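Local coordinates for crustacyanin (PDB 1I4U), which binds the carotenoid astaxanthin, which gives the lobster carapace its blue colour, at the interface of chains A and B. Sequence-based numbering; all coordinates share one arbitrary frame. Chains: chain A/B, Crustacyanin.

Contact 1: the interface of chains A and B. Residues chain A 45, 122, 124-126; chain B 44-45, 101.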
ATOM      1  N   TYR A  45      -2.863  -4.573  -9.344  1.00 12.23           N
ATOM      2  CA  TYR A  45      -3.702  -3.656  -8.563  1.00 12.68           C
ATOM      3  C   TYR A  45      -4.523  -2.748  -9.457  1.00 13.53           C
ATOM      4  O   TYR A  45      -5.531  -2.221  -9.018  1.00 23.18           O
ATOM      5  CB  TYR A  45      -2.828  -2.794  -7.660  1.00 13.26           C
ATOM      6  CG  TYR A  45      -1.905  -3.583  -6.781  1.00 12.22           C
ATOM      7  CD1 TYR A  45      -2.395  -4.358  -5.732  1.00 16.07           C
ATOM      8  CD2 TYR A  45      -0.537  -3.574  -6.965  1.00 12.75           C
ATOM      9  CE1 TYR A  45      -1.529  -5.072  -4.926  1.00 17.06           C
ATOM     10  CE2 TYR A  45       0.328  -4.276  -6.168  1.00 15.16           C
ATOM     11  CZ  TYR A  45      -0.172  -5.033  -5.137  1.00 16.46           C
ATOM     12  OH  TYR A  45       0.709  -5.741  -4.356  1.00 19.73           O
ATOM     13  N   ILE A 122       8.370  -1.593  -3.877  1.00 13.10           N
ATOM     14  CA  ILE A 122       8.211  -2.081  -2.510  1.00 15.29           C
ATOM     15  C   ILE A 122       9.214  -3.168  -2.242  1.00 14.45           C
ATOM     16  O   ILE A 122       9.286  -4.099  -3.058  1.00 14.35           O
ATOM     17  CB  ILE A 122       6.774  -2.551  -2.265  1.00 18.09           C
ATOM     18  CG1 ILE A 122       6.445  -3.048  -0.867  1.00 22.31           C
ATOM     19  CG2 ILE A 122       6.332  -3.632  -3.226  1.00 19.58           C
ATOM     20  CD1 ILE A 122       6.579  -2.013   0.241  1.00 33.53           C
ATOM     21  N   TYR A 124      10.197  -6.430   0.006  1.00 13.25           N
ATOM     22  CA  TYR A 124       9.630  -7.484   0.816  1.00 13.30           C
ATOM     23  C   TYR A 124      10.663  -7.927   1.868  1.00 13.06           C
ATOM     24  O   TYR A 124      11.829  -7.528   1.818  1.00 15.83           O
ATOM     25  CB  TYR A 124       9.218  -8.700  -0.022  1.00 12.55           C
ATOM     26  CG  TYR A 124       8.184  -8.399  -1.081  1.00 12.98           C
ATOM     27  CD1 TYR A 124       6.927  -7.951  -0.713  1.00 17.07           C
ATOM     28  CD2 TYR A 124       8.471  -8.554  -2.440  1.00 13.01           C
ATOM     29  CE1 TYR A 124       5.989  -7.674  -1.694  1.00 20.28           C
ATOM     30  CE2 TYR A 124       7.521  -8.278  -3.395  1.00 14.22           C
ATOM     31  CZ  TYR A 124       6.270  -7.830  -3.019  1.00 17.23           C
ATOM     32  OH  TYR A 124       5.302  -7.565  -3.972  1.00 20.27           O
ATOM     33  N   ASN A 125      10.215  -8.763   2.797  1.00 11.46           N
ATOM     34  CA  ASN A 125      11.052  -9.272   3.864  1.00 11.71           C
ATOM     35  C   ASN A 125      11.845 -10.516   3.445  1.00 12.82           C
ATOM     36  O   ASN A 125      12.625 -11.028   4.265  1.00 17.85           O
ATOM     37  CB  ASN A 125      10.253  -9.558   5.108  1.00 11.47           C
ATOM     38  CG  ASN A 125       9.128 -10.554   4.913  1.00 10.97           C
ATOM     39  OD1 ASN A 125       9.155 -11.335   3.966  1.00 13.20           O
ATOM     40  ND2 ASN A 125       8.202 -10.557   5.852  1.00 11.67           N
ATOM     41  N   PHE A 126      11.716 -11.000   2.220  1.00 11.60           N
ATOM     42  CA  PHE A 126      12.389 -12.206   1.775  1.00 13.12           C
ATOM     43  C   PHE A 126      13.354 -11.986   0.615  1.00 14.47           C
ATOM     44  O   PHE A 126      13.606 -12.933  -0.164  1.00 18.58           O
ATOM     45  CB  PHE A 126      11.358 -13.293   1.441  1.00 14.23           C
ATOM     46  CG  PHE A 126      10.342 -12.908   0.370  1.00 13.95           C
ATOM     47  CD1 PHE A 126      10.643 -13.160  -0.966  1.00 17.46           C
ATOM     48  CD2 PHE A 126       9.128 -12.307   0.638  1.00 17.22           C
ATOM     49  CE1 PHE A 126       9.777 -12.832  -1.985  1.00 17.35           C
ATOM     50  CE2 PHE A 126       8.246 -11.976  -0.389  1.00 17.69           C
ATOM     51  CZ  PHE A 126       8.574 -12.226  -1.696  1.00 16.36           C
TER
ATOM     52  N   PRO B  44       4.480 -10.679   3.689  1.00 10.81           N
ATOM     53  CA  PRO B  44       5.770 -10.446   3.053  1.00 11.85           C
ATOM     54  C   PRO B  44       6.311  -9.050   3.286  1.00 11.51           C
ATOM     55  O   PRO B  44       7.360  -8.698   2.770  1.00 15.58           O
ATOM     56  CB  PRO B  44       5.389 -10.613   1.565  1.00 13.51           C
ATOM     57  CG  PRO B  44       4.012 -10.044   1.502  1.00 12.83           C
ATOM     58  CD  PRO B  44       3.356 -10.540   2.768  1.00 11.49           C
ATOM     59  N   TYR B  45       5.558  -8.229   3.990  1.00 12.16           N
ATOM     60  CA  TYR B  45       5.891  -6.825   4.228  1.00 12.67           C
ATOM     61  C   TYR B  45       6.522  -6.539   5.582  1.00 14.03           C
ATOM     62  O   TYR B  45       7.272  -5.571   5.756  1.00 22.53           O
ATOM     63  CB  TYR B  45       4.654  -5.918   4.087  1.00 13.86           C
ATOM     64  CG  TYR B  45       3.930  -6.105   2.776  1.00 13.93           C
ATOM     65  CD1 TYR B  45       4.470  -5.640   1.583  1.00 16.93           C
ATOM     66  CD2 TYR B  45       2.726  -6.726   2.720  1.00 12.98           C
ATOM     67  CE1 TYR B  45       3.818  -5.800   0.387  1.00 16.49           C
ATOM     68  CE2 TYR B  45       2.062  -6.912   1.541  1.00 14.39           C
ATOM     69  CZ  TYR B  45       2.603  -6.448   0.363  1.00 15.68           C
ATOM     70  OH  TYR B  45       1.944  -6.626  -0.822  1.00 19.56           O
ATOM     71  N   PHE B 101       4.657   0.919   1.684  1.00 16.29           N
ATOM     72  CA  PHE B 101       3.290   1.150   1.250  1.00 13.52           C
ATOM     73  C   PHE B 101       2.466   1.455   2.533  1.00 12.47           C
ATOM     74  O   PHE B 101       2.870   1.176   3.672  1.00 14.78           O
ATOM     75  CB  PHE B 101       2.691  -0.069   0.521  1.00 17.47           C
ATOM     76  CG  PHE B 101       3.036  -0.321  -0.944  1.00 17.98           C
ATOM     77  CD1 PHE B 101       4.166   0.267  -1.524  1.00 24.41           C
ATOM     78  CD2 PHE B 101       2.249  -1.128  -1.771  1.00 24.20           C
ATOM     79  CE1 PHE B 101       4.499   0.042  -2.874  1.00 23.05           C
ATOM     80  CE2 PHE B 101       2.610  -1.390  -3.086  1.00 21.97           C
ATOM     81  CZ  PHE B 101       3.740  -0.812  -3.634  1.00 23.47           C
TER
HETATM   82  O   HOH W   1      -0.448  -7.085  -2.290  1.00 17.32           O
HETATM   83  O   HOH W   2       3.199  -5.878  -3.105  1.00 20.01           O
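Three tyrosine hydroxyls from two subunits, those of A:Tyr45, A:Tyr124 and B:Tyr45, converge on water 2, the B:Tyr45 OH lying 2.7 Å from its oxygen. A:Tyr45 and B:Tyr45 approach tip to tip, their OH atoms 3.8 Å apart, too far for a direct bond. Water 1 joins the same two hydroxyls a second time, lying in plane at the edge of the A:Tyr45 ring, while water 2 lies in plane at the edge of the B:Tyr45 ring. The A:Tyr45 and B:Tyr45 hydroxyls thus meet through solvent, each tied to both waters, while A:Tyr124 reaches water 2.

Behind these tips the contact turns apolar. A:Tyr124 runs alongside B:Tyr45, pointing the same way, with the A:Tyr124 CE1 3.5 Å from the B:Tyr45 CE1. B:Pro44, of the same chain as B:Tyr45, lies on the A:Tyr124 side of that ring, its CG 3.7 Å above the plane and offset toward the rim, while its CB faces the edge of the A:Phe126 ring. On the other flank the A:Ile122 CB sits over the face of B:Phe101, 3.9 Å from the ring centroid; with CG1 anti to the backbone N (chi1 -178°), this branch follows over the rim and carries CD1 past the ring's edge, 3.8 Å from the B:Phe101 CD1.

A direct backbone bond is also made: the A:Asn125 N donates to the B:Pro44 carbonyl O at 2.9 Å, with 152° at the hydrogen and the donor tilted 31° from the carbonyl plane. The patch illustrates how apolar packing, a backbone bond and shared waters can together contribute to a homodimer, and it helps join two lipocalin subunits.

Contact 2: the interface of chains A and B. Residues chain A 82, 84, 96-97; chain B 84, 87-88.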
ATOM      1  N   LYS A  82      -5.916  10.168  -4.886  1.00 11.71           N
ATOM      2  CA  LYS A  82      -5.204  11.331  -4.405  1.00 11.75           C
ATOM      3  C   LYS A  82      -3.710  11.115  -4.567  1.00 11.35           C
ATOM      4  O   LYS A  82      -3.248   9.982  -4.492  1.00 12.59           O
ATOM      5  CB  LYS A  82      -5.456  11.602  -2.914  1.00 13.30           C
ATOM      6  CG  LYS A  82      -6.854  12.024  -2.559  1.00 15.62           C
ATOM      7  CD  LYS A  82      -7.019  12.065  -1.049  1.00 19.47           C
ATOM      8  CE  LYS A  82      -8.406  12.549  -0.715  1.00 24.94           C
ATOM      9  NZ  LYS A  82      -8.406  14.005  -0.547  1.00 42.01           N
ATOM     10  N   TYR A  84      -0.389  12.867  -2.727  1.00 14.35           N
ATOM     11  CA  TYR A  84      -0.044  13.829  -1.675  1.00 15.12           C
ATOM     12  C   TYR A  84       1.361  13.545  -1.195  1.00 14.50           C
ATOM     13  O   TYR A  84       1.865  12.416  -1.359  1.00 14.28           O
ATOM     14  CB  TYR A  84      -1.029  13.771  -0.531  1.00 15.38           C
ATOM     15  CG  TYR A  84      -1.441  12.431  -0.008  1.00 13.27           C
ATOM     16  CD1 TYR A  84      -0.624  11.711   0.863  1.00 13.86           C
ATOM     17  CD2 TYR A  84      -2.647  11.839  -0.386  1.00 12.87           C
ATOM     18  CE1 TYR A  84      -1.013  10.487   1.326  1.00 13.38           C
ATOM     19  CE2 TYR A  84      -3.014  10.609   0.094  1.00 13.41           C
ATOM     20  CZ  TYR A  84      -2.214   9.909   0.954  1.00 12.01           C
ATOM     21  OH  TYR A  84      -2.531   8.671   1.464  1.00 12.72           O
ATOM     22  N   ASP A  96      -2.789   7.226  -3.661  1.00 10.95           N
ATOM     23  CA  ASP A  96      -3.808   6.580  -2.833  1.00 10.46           C
ATOM     24  C   ASP A  96      -5.113   6.519  -3.609  1.00 10.65           C
ATOM     25  O   ASP A  96      -5.423   7.464  -4.322  1.00 11.62           O
ATOM     26  CB  ASP A  96      -3.955   7.371  -1.528  1.00 10.97           C
ATOM     27  CG  ASP A  96      -4.547   6.629  -0.353  1.00 11.61           C
ATOM     28  OD1 ASP A  96      -5.083   5.516  -0.533  1.00 10.93           O
ATOM     29  OD2 ASP A  96      -4.483   7.233   0.764  1.00 12.05           O
ATOM     30  N   TYR A  97      -5.871   5.440  -3.497  1.00 11.51           N
ATOM     31  CA  TYR A  97      -7.139   5.293  -4.150  1.00 12.40           C
ATOM     32  C   TYR A  97      -8.171   4.790  -3.177  1.00 11.49           C
ATOM     33  O   TYR A  97      -7.884   4.026  -2.240  1.00 12.55           O
ATOM     34  CB  TYR A  97      -7.083   4.318  -5.358  1.00 13.94           C
ATOM     35  CG  TYR A  97      -6.585   5.057  -6.589  1.00 12.36           C
ATOM     36  CD1 TYR A  97      -5.252   5.287  -6.852  1.00 13.49           C
ATOM     37  CD2 TYR A  97      -7.474   5.557  -7.520  1.00 12.07           C
ATOM     38  CE1 TYR A  97      -4.822   5.977  -7.998  1.00 14.11           C
ATOM     39  CE2 TYR A  97      -7.071   6.228  -8.653  1.00 11.38           C
ATOM     40  CZ  TYR A  97      -5.755   6.433  -8.905  1.00 11.09           C
ATOM     41  OH  TYR A  97      -5.336   7.125 -10.018  1.00 13.50           O
TER
ATOM     42  N   TYR B  84      -3.551   6.469  10.811  1.00 12.47           N
ATOM     43  CA  TYR B  84      -4.389   7.675  10.692  1.00 13.35           C
ATOM     44  C   TYR B  84      -5.683   7.350   9.937  1.00 12.40           C
ATOM     45  O   TYR B  84      -5.724   6.374   9.149  1.00 11.62           O
ATOM     46  CB  TYR B  84      -3.599   8.803  10.008  1.00 13.37           C
ATOM     47  CG  TYR B  84      -2.836   8.419   8.768  1.00 13.21           C
ATOM     48  CD1 TYR B  84      -3.489   8.307   7.520  1.00 13.10           C
ATOM     49  CD2 TYR B  84      -1.472   8.172   8.808  1.00 12.66           C
ATOM     50  CE1 TYR B  84      -2.786   7.951   6.380  1.00 12.88           C
ATOM     51  CE2 TYR B  84      -0.777   7.824   7.674  1.00 14.08           C
ATOM     52  CZ  TYR B  84      -1.442   7.707   6.461  1.00 11.92           C
ATOM     53  OH  TYR B  84      -0.750   7.370   5.335  1.00 13.62           O
ATOM     54  N   PRO B  87      -7.636   8.617   4.181  1.00 13.07           N
ATOM     55  CA  PRO B  87      -7.775   9.980   3.649  1.00 14.69           C
ATOM     56  C   PRO B  87      -8.985  10.270   2.774  1.00 14.16           C
ATOM     57  O   PRO B  87      -9.247  11.443   2.486  1.00 17.96           O
ATOM     58  CB  PRO B  87      -6.496  10.074   2.785  1.00 16.63           C
ATOM     59  CG  PRO B  87      -5.500   9.223   3.463  1.00 15.17           C
ATOM     60  CD  PRO B  87      -6.327   8.050   3.822  1.00 13.09           C
ATOM     61  N   PHE B  88      -9.728   9.269   2.352  1.00 13.49           N
ATOM     62  CA  PHE B  88     -10.945   9.465   1.610  1.00 14.97           C
ATOM     63  C   PHE B  88     -12.157   9.561   2.557  1.00 15.28           C
ATOM     64  O   PHE B  88     -13.272   9.647   2.116  1.00 19.34           O
ATOM     65  CB  PHE B  88     -11.123   8.371   0.588  1.00 13.86           C
ATOM     66  CG  PHE B  88     -10.043   8.396  -0.490  1.00 11.52           C
ATOM     67  CD1 PHE B  88      -8.912   7.627  -0.312  1.00 11.64           C
ATOM     68  CD2 PHE B  88     -10.221   9.163  -1.613  1.00 13.34           C
ATOM     69  CE1 PHE B  88      -7.874   7.649  -1.247  1.00 13.26           C
ATOM     70  CE2 PHE B  88      -9.213   9.188  -2.544  1.00 13.51           C
ATOM     71  CZ  PHE B  88      -8.075   8.418  -2.392  1.00 12.56           C
TER
HETATM   72  O   HOH W   3      -1.303   6.641   2.770  1.00 12.40           O
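Aromatic and aliphatic contacts carry most of this patch, and B:Phe88 is at their centre, its ring tip pushed against strand residues A:Lys82, A:Asp96 and A:Tyr97. The methylene chain of A:Lys82 runs past it in the opposite direction, CD lying over one ring face, offset toward the rim, and CG 3.7 Å from the B:Phe88 CE2. Straight as far as CE, the lysine chain then bends at its last torsion (chi4 -92°), and CE comes 3.5 Å from the carbonyl O of B:Pro87, while the amine NZ makes no bond to that oxygen. Toward the other side of the ring plane lie the backbone CA and C of A:Tyr97, with C 3.5 Å from the B:Phe88 CE1. At the rim, the backbone O of A:Asp96 lies in plane at the ring edge, 3.4 Å from the B:Phe88 CZ. The A:Asp96 carboxylate stands nearly upright to the ring, the two planes 83° apart, and its CG is 3.6 Å from the B:Phe88 CE1. An alanine in place of B:Phe88 would probably open a gap between the A:Lys82 methylenes and the backbone of A:Tyr97, leaving the lysine chain without the ring it packs on.

B:Pro87 supplies a second contact, crossing A:Tyr84 and A:Asp96 at about a right angle; its CG is 3.6 Å from the phenol OH of A:Tyr84 and also comes near the A:Asp96 OD2.

Polar links act within chain A and through solvent. The A:Tyr84 OH donates to the A:Asp96 OD2 at 2.5 Å, meeting the carboxylate on its anti side, 28° out of plane, which helps fix the acid's rotation beside B:Pro87. The A:Tyr84 OH and the B:Tyr84 OH each lie 2.7 Å from the oxygen of water 3, which bridges equivalent tyrosines of the two subunits.

In the fold, B:Pro87 and B:Phe88 belong to the loop joining strands 76-85 and 93-97 of one lipocalin barrel, and they rest on those same two strands of the other.

Contact 1 and contact 2 lie about 20 Å apart, measured between the centres of their C-alpha atoms, and have no residue in common. They are nonetheless connected along the chain: strand 93-97, which receives the partner's loop in contact 2, leads in each subunit toward the phenylalanine that serves in contact 1 as B:Phe101. Two-fold symmetry gives each patch a twin with the chains exchanged, so each subunit both offers its loop and receives its partner's. Spacing the patches in this way would be expected to resist rocking of one barrel against the other and to fix their relative orientation in the homodimer.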